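PDB 2CU2: putative mannose-1-phosphate guanylyl transferase from Thermus thermophilus, which probably transfers a guanylyl group from GTP to mannose-1-phosphate to give GDP-mannose. Local coordinates for residues Lys2-Val7 against Gly72-Leu77; Thr146-Ile151 against Phe251-Val256. One frame throughout, in Å; residues are numbered along the deposited sequence.

How the contacts relate
Both contacts lie in the nucleotidyltransferase part of the chain and reach its large mixed sheet, but their centres stand about 24 Å apart and their nearest atoms about 13 Å. Contact 1 is centred about 16 Å from the centre of the chain: two parallel strands, separated by strand 54-59, meet through side chains. Contact 2 lies nearer the chain centre, about 9 Å from it, and joins the loop leading into strand 150-157 to strand 253-254, which belongs to a separate two-stranded sheet. Each is partly buried, neither purely core nor surface. Each relies on a tyrosine hydroxyl, facing an arginine in contact 1 and an aspartate in contact 2; a leucine pair accompanies the first, a tryptophan the second.

Contact 1: residues Lys2-Val7 against Gly72-Leu77; sequences KTYALV and GIRLLL
Tyr4 and Arg74 meet with the ring edge-on to the guanidinium group, the two planes standing 83° apart. The NH2 of Arg74 sits near the plane of the tyrosine ring, at the edge formed by CE2, CZ and the hydroxyl, and in return CE2 of Tyr4 lies over one face of the guanidinium, 3.4 Å from NH2 of Arg74. This is an edge contact and not a stack. Arg74 NH2 donates a hydrogen bond to Tyr4 OH, but the modelled 2.4 Å between these two is too short to be trusted in detail, and the bond is bent, with 118° at the hydrogen. A bend at chi3 (-145°) helps to carry the arginine's end to the tyrosine. Its strongest polar partner lies outside the two segments: NE donates to the carbonyl oxygen of Glu52, while Glu98 offers NH1 only a weak, long ion pair.

Strands 3-8 and 74-78 flank strand 54-59, which pairs in parallel with both, part of the alpha/beta sheet of a GT-A-type nucleotidyltransferase. With one strand between them, Leu6 CA and Leu76 CA are 9.1 Å apart, and only side chains connect the two segments, on one face of the sheet. The side chains of Leu6 and Leu76 run at about a right angle and touch methyl to methyl, CD1 of Leu6 lying 3.9 Å from CD1 of Leu76. Leu6 also packs on Val105 and Tyr4 on Leu103 of strand 102-107, whereas Ala5, Val7 and Ile73 pack against helix 37-45.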
loop_
_atom_site.group_PDB
_atom_site.type_symbol
_atom_site.label_atom_id
_atom_site.label_comp_id
_atom_site.label_asym_id
_atom_site.label_seq_id
_atom_site.Cartn_x
_atom_site.Cartn_y
_atom_site.Cartn_z
ATOM N N LYS A 2 -7.116 31.060 39.384
ATOM C CA LYS A 2 -7.478 31.287 37.993
ATOM C C LYS A 2 -6.310 30.940 37.066
ATOM O O LYS A 2 -5.341 31.677 36.945
ATOM C CB LYS A 2 -7.857 32.761 37.820
ATOM C CG LYS A 2 -8.395 33.059 36.418
ATOM C CD LYS A 2 -9.234 34.337 36.366
ATOM C CE LYS A 2 -10.256 34.322 35.223
ATOM N NZ LYS A 2 -10.687 35.686 34.924
ATOM N N THR A 3 -6.466 29.769 36.460
ATOM C CA THR A 3 -5.462 29.234 35.560
ATOM C C THR A 3 -5.969 29.150 34.126
ATOM O O THR A 3 -7.080 28.683 33.869
ATOM C CB THR A 3 -5.020 27.821 35.993
ATOM O OG1 THR A 3 -4.482 27.870 37.319
ATOM C CG2 THR A 3 -3.957 27.280 35.037
ATOM N N TYR A 4 -5.156 29.626 33.194
ATOM C CA TYR A 4 -5.501 29.549 31.787
ATOM C C TYR A 4 -4.591 28.491 31.181
ATOM O O TYR A 4 -3.519 28.205 31.713
ATOM C CB TYR A 4 -5.291 30.900 31.089
ATOM C CG TYR A 4 -6.561 31.718 30.975
ATOM C CD1 TYR A 4 -7.218 32.192 32.114
ATOM C CD2 TYR A 4 -7.132 31.980 29.731
ATOM C CE1 TYR A 4 -8.414 32.902 32.014
ATOM C CE2 TYR A 4 -8.328 32.687 29.621
ATOM C CZ TYR A 4 -8.961 33.143 30.765
ATOM O OH TYR A 4 -10.148 33.826 30.654
ATOM N N ALA A 5 -5.022 27.903 30.077
ATOM C CA ALA A 5 -4.233 26.882 29.419
ATOM C C ALA A 5 -4.056 27.236 27.954
ATOM O O ALA A 5 -5.021 27.577 27.271
ATOM C CB ALA A 5 -4.922 25.523 29.552
ATOM N N LEU A 6 -2.813 27.182 27.487
ATOM C CA LEU A 6 -2.515 27.455 26.091
ATOM C C LEU A 6 -2.187 26.116 25.438
ATOM O O LEU A 6 -1.215 25.454 25.812
ATOM C CB LEU A 6 -1.309 28.387 25.940
ATOM C CG LEU A 6 -0.858 28.543 24.479
ATOM C CD1 LEU A 6 -1.888 29.381 23.721
ATOM C CD2 LEU A 6 0.514 29.194 24.400
ATOM N N VAL A 7 -3.005 25.721 24.472
ATOM C CA VAL A 7 -2.785 24.489 23.726
ATOM C C VAL A 7 -2.234 24.779 22.331
ATOM O O VAL A 7 -2.913 25.290 21.450
ATOM C CB VAL A 7 -4.119 23.750 23.620
ATOM C CG1 VAL A 7 -3.939 22.461 22.820
ATOM C CG2 VAL A 7 -4.634 23.410 25.007
ATOM N N GLY A 72 -16.289 26.531 23.465
ATOM C CA GLY A 72 -15.949 27.188 24.722
ATOM C C GLY A 72 -14.475 27.573 24.715
ATOM O O GLY A 72 -14.044 28.574 25.266
ATOM N N ILE A 73 -13.697 26.685 24.081
ATOM C CA ILE A 73 -12.302 26.995 23.832
ATOM C C ILE A 73 -12.176 28.152 22.841
ATOM O O ILE A 73 -12.926 28.275 21.879
ATOM C CB ILE A 73 -11.659 25.739 23.240
ATOM C CG1 ILE A 73 -11.642 24.621 24.286
ATOM C CG2 ILE A 73 -10.208 26.035 22.816
ATOM C CD1 ILE A 73 -11.151 23.291 23.711
ATOM N N ARG A 74 -11.210 29.040 23.132
ATOM C CA ARG A 74 -10.967 30.172 22.245
ATOM C C ARG A 74 -9.787 29.909 21.302
ATOM O O ARG A 74 -8.761 29.358 21.680
ATOM C CB ARG A 74 -10.693 31.407 23.114
ATOM C CG ARG A 74 -11.653 31.518 24.302
ATOM C CD ARG A 74 -11.459 32.826 25.088
ATOM N NE ARG A 74 -11.692 32.616 26.523
ATOM C CZ ARG A 74 -11.335 33.610 27.362
ATOM N NH1 ARG A 74 -10.800 34.721 26.886
ATOM N NH2 ARG A 74 -11.535 33.474 28.678
ATOM N N LEU A 75 -9.981 30.284 20.020
ATOM C CA LEU A 75 -8.906 30.144 19.036
ATOM C C LEU A 75 -7.951 31.343 19.069
ATOM O O LEU A 75 -8.361 32.496 19.053
ATOM C CB LEU A 75 -9.550 30.046 17.645
ATOM C CG LEU A 75 -10.086 28.642 17.342
ATOM C CD1 LEU A 75 -10.509 28.472 15.879
ATOM C CD2 LEU A 75 -9.065 27.539 17.629
ATOM N N LEU A 76 -6.650 31.074 19.070
ATOM C CA LEU A 76 -5.650 32.127 18.951
ATOM C C LEU A 76 -5.000 31.845 17.609
ATOM O O LEU A 76 -4.180 30.939 17.486
ATOM C CB LEU A 76 -4.600 32.043 20.060
ATOM C CG LEU A 76 -4.975 32.582 21.438
ATOM C CD1 LEU A 76 -3.744 32.568 22.321
ATOM C CD2 LEU A 76 -5.516 34.004 21.312
ATOM N N LEU A 77 -5.388 32.617 16.605
ATOM C CA LEU A 77 -4.876 32.436 15.257
ATOM C C LEU A 77 -3.526 33.104 15.047
ATOM O O LEU A 77 -3.402 34.322 15.166
ATOM C CB LEU A 77 -5.893 32.976 14.248
ATOM C CG LEU A 77 -7.311 32.405 14.385
ATOM C CD1 LEU A 77 -8.230 33.068 13.376
ATOM C CD2 LEU A 77 -7.290 30.891 14.171
#

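Contact 2: residues Thr146-Ile151 against Phe251-Val256; sequences TEYGYI and FPWDDV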
loop_
_atom_site.group_PDB
_atom_site.type_symbol
_atom_site.label_atom_id
_atom_site.label_comp_id
_atom_site.label_asym_id
_atom_site.label_seq_id
_atom_site.Cartn_x
_atom_site.Cartn_y
_atom_site.Cartn_z
ATOM N N THR A 146 17.397 10.700 20.079
ATOM C CA THR A 146 18.222 11.818 19.627
ATOM C C THR A 146 17.430 13.043 19.163
ATOM O O THR A 146 18.004 14.116 18.981
ATOM C CB THR A 146 19.140 11.384 18.470
ATOM O OG1 THR A 146 18.341 11.052 17.326
ATOM C CG2 THR A 146 19.957 10.164 18.877
ATOM N N GLU A 147 16.123 12.895 18.979
ATOM C CA GLU A 147 15.302 14.011 18.521
ATOM C C GLU A 147 14.640 14.801 19.638
ATOM O O GLU A 147 13.990 15.815 19.390
ATOM C CB GLU A 147 14.228 13.518 17.548
ATOM C CG GLU A 147 14.777 13.115 16.195
ATOM C CD GLU A 147 15.638 14.204 15.576
ATOM O OE1 GLU A 147 15.168 15.357 15.465
ATOM O OE2 GLU A 147 16.786 13.907 15.198
ATOM N N TYR A 148 14.799 14.342 20.873
ATOM C CA TYR A 148 14.197 15.042 21.999
ATOM C C TYR A 148 15.194 15.945 22.700
ATOM O O TYR A 148 16.413 15.821 22.531
ATOM C CB TYR A 148 13.673 14.057 23.043
ATOM C CG TYR A 148 12.540 13.169 22.603
ATOM C CD1 TYR A 148 11.871 13.394 21.403
ATOM C CD2 TYR A 148 12.104 12.122 23.419
ATOM C CE1 TYR A 148 10.789 12.598 21.020
ATOM C CE2 TYR A 148 11.025 11.322 23.048
ATOM C CZ TYR A 148 10.374 11.567 21.850
ATOM O OH TYR A 148 9.308 10.787 21.484
ATOM N N GLY A 149 14.654 16.864 23.484
ATOM C CA GLY A 149 15.484 17.732 24.286
ATOM C C GLY A 149 15.490 17.050 25.643
ATOM O O GLY A 149 14.555 16.311 25.969
ATOM N N TYR A 150 16.535 17.271 26.427
ATOM C CA TYR A 150 16.640 16.677 27.753
ATOM C C TYR A 150 16.789 17.778 28.794
ATOM O O TYR A 150 17.093 18.921 28.453
ATOM C CB TYR A 150 17.850 15.737 27.832
ATOM C CG TYR A 150 17.711 14.467 27.014
ATOM C CD1 TYR A 150 17.622 14.513 25.622
ATOM C CD2 TYR A 150 17.675 13.215 27.636
ATOM C CE1 TYR A 150 17.499 13.350 24.870
ATOM C CE2 TYR A 150 17.556 12.043 26.893
ATOM C CZ TYR A 150 17.464 12.123 25.513
ATOM O OH TYR A 150 17.307 10.985 24.776
ATOM N N ILE A 151 16.573 17.424 30.059
ATOM C CA ILE A 151 16.698 18.371 31.160
ATOM C C ILE A 151 17.569 17.793 32.277
ATOM O O ILE A 151 17.418 16.629 32.645
ATOM C CB ILE A 151 15.332 18.710 31.777
ATOM C CG1 ILE A 151 14.371 19.232 30.704
ATOM C CG2 ILE A 151 15.515 19.749 32.874
ATOM C CD1 ILE A 151 12.954 19.467 31.219
ATOM N N PHE A 251 3.392 8.866 33.497
ATOM C CA PHE A 251 2.562 8.261 32.468
ATOM C C PHE A 251 3.337 8.009 31.173
ATOM O O PHE A 251 4.352 8.634 30.897
ATOM C CB PHE A 251 1.397 9.211 32.197
ATOM C CG PHE A 251 1.913 10.607 32.012
ATOM C CD1 PHE A 251 2.477 10.978 30.797
ATOM C CD2 PHE A 251 1.847 11.513 33.058
ATOM C CE1 PHE A 251 2.978 12.261 30.633
ATOM C CE2 PHE A 251 2.349 12.799 32.885
ATOM C CZ PHE A 251 2.914 13.178 31.674
ATOM N N PRO A 252 2.843 7.029 30.392
ATOM C CA PRO A 252 3.399 6.766 29.076
ATOM C C PRO A 252 3.316 8.012 28.191
ATOM O O PRO A 252 2.322 8.727 28.168
ATOM C CB PRO A 252 2.605 5.618 28.453
ATOM C CG PRO A 252 1.925 4.913 29.623
ATOM C CD PRO A 252 1.754 6.107 30.678
ATOM N N TRP A 253 4.429 8.280 27.484
ATOM C CA TRP A 253 4.473 9.516 26.712
ATOM C C TRP A 253 5.373 9.402 25.476
ATOM O O TRP A 253 6.484 8.890 25.515
ATOM C CB TRP A 253 4.980 10.631 27.628
ATOM C CG TRP A 253 5.203 11.871 26.853
ATOM C CD1 TRP A 253 4.265 12.900 26.612
ATOM C CD2 TRP A 253 6.444 12.294 26.238
ATOM N NE1 TRP A 253 4.796 13.935 25.910
ATOM C CE2 TRP A 253 6.209 13.561 25.650
ATOM C CE3 TRP A 253 7.707 11.715 26.136
ATOM C CZ2 TRP A 253 7.233 14.217 24.986
ATOM C CZ3 TRP A 253 8.731 12.371 25.472
ATOM C CH2 TRP A 253 8.490 13.628 24.890
ATOM N N ASP A 254 4.824 9.869 24.338
ATOM C CA ASP A 254 5.596 9.897 23.098
ATOM C C ASP A 254 5.214 11.126 22.266
ATOM O O ASP A 254 4.071 11.556 22.237
ATOM C CB ASP A 254 5.278 8.624 22.311
ATOM C CG ASP A 254 6.475 8.242 21.450
ATOM O OD1 ASP A 254 6.725 8.946 20.470
ATOM O OD2 ASP A 254 7.128 7.245 21.754
ATOM N N ASP A 255 6.221 11.724 21.608
ATOM C CA ASP A 255 5.907 12.899 20.805
ATOM C C ASP A 255 5.233 12.524 19.478
ATOM O O ASP A 255 4.712 13.364 18.753
ATOM C CB ASP A 255 7.189 13.715 20.582
ATOM C CG ASP A 255 8.040 13.110 19.473
ATOM O OD1 ASP A 255 8.757 13.877 18.825
ATOM O OD2 ASP A 255 8.016 11.898 19.295
ATOM N N VAL A 256 5.264 11.209 19.174
ATOM C CA VAL A 256 4.683 10.720 17.923
ATOM C C VAL A 256 5.275 11.404 16.689
ATOM O O VAL A 256 4.572 11.870 15.802
ATOM C CB VAL A 256 3.168 10.931 17.958
ATOM C CG1 VAL A 256 2.511 10.110 16.852
ATOM C CG2 VAL A 256 2.607 10.503 19.304
#
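Tyr148 and Asp255 bring the two backbones to their nearest approach, 8.6 Å between CA atoms, too far for main-chain pairing, so side chains make the contact. Tyr148 points its ring across to the other segment and meets Asp255 edge-on. Its hydroxyl donates to OD2 of Asp255 over 2.8 Å, with OD2 in the plane of the ring; seen from the aspartate, the hydroxyl stands above the carboxylate, well out of its plane. Asp255 CG lies between its backbone N and carbonyl carbon (chi1 80°), which brings the carboxylate to the tyrosine edge, steeply turned against the ring (76°), CG of Asp255 packing tightly at 3.2 Å from CE1 of Tyr148.

Trp253 comes over one face of the same ring in an offset edge-to-face pair, planes at 60° and centroids of the six-membered rings 5.2 Å apart. Trp253 CH2 lies over that face toward the rim, while CZ3 makes the shortest contact, 3.5 Å from CE2 of Tyr148. Replacing Tyr148 by an alanine would probably leave the Asp255 carboxylate without its hydroxyl donor and open a gap beside the tryptophan edge.

Asp254 fixes the turn that follows: its OD1 accepts from Val256 N at 3.0 Å through the anti lone pair, closing an Asx turn, and also forms a salt bridge with Arg264. The contact as a whole ties the loop before strand 150-157 to the short strand 253-254 within the nucleotidyltransferase fold.

Around the contact, strand 253-254 pairs with strand 111-112, helix 261-266 supplies Arg264 against Tyr148 and Asp254, and Trp185 of strand 184-192 touches both Tyr148, edge-to-face, and Trp253.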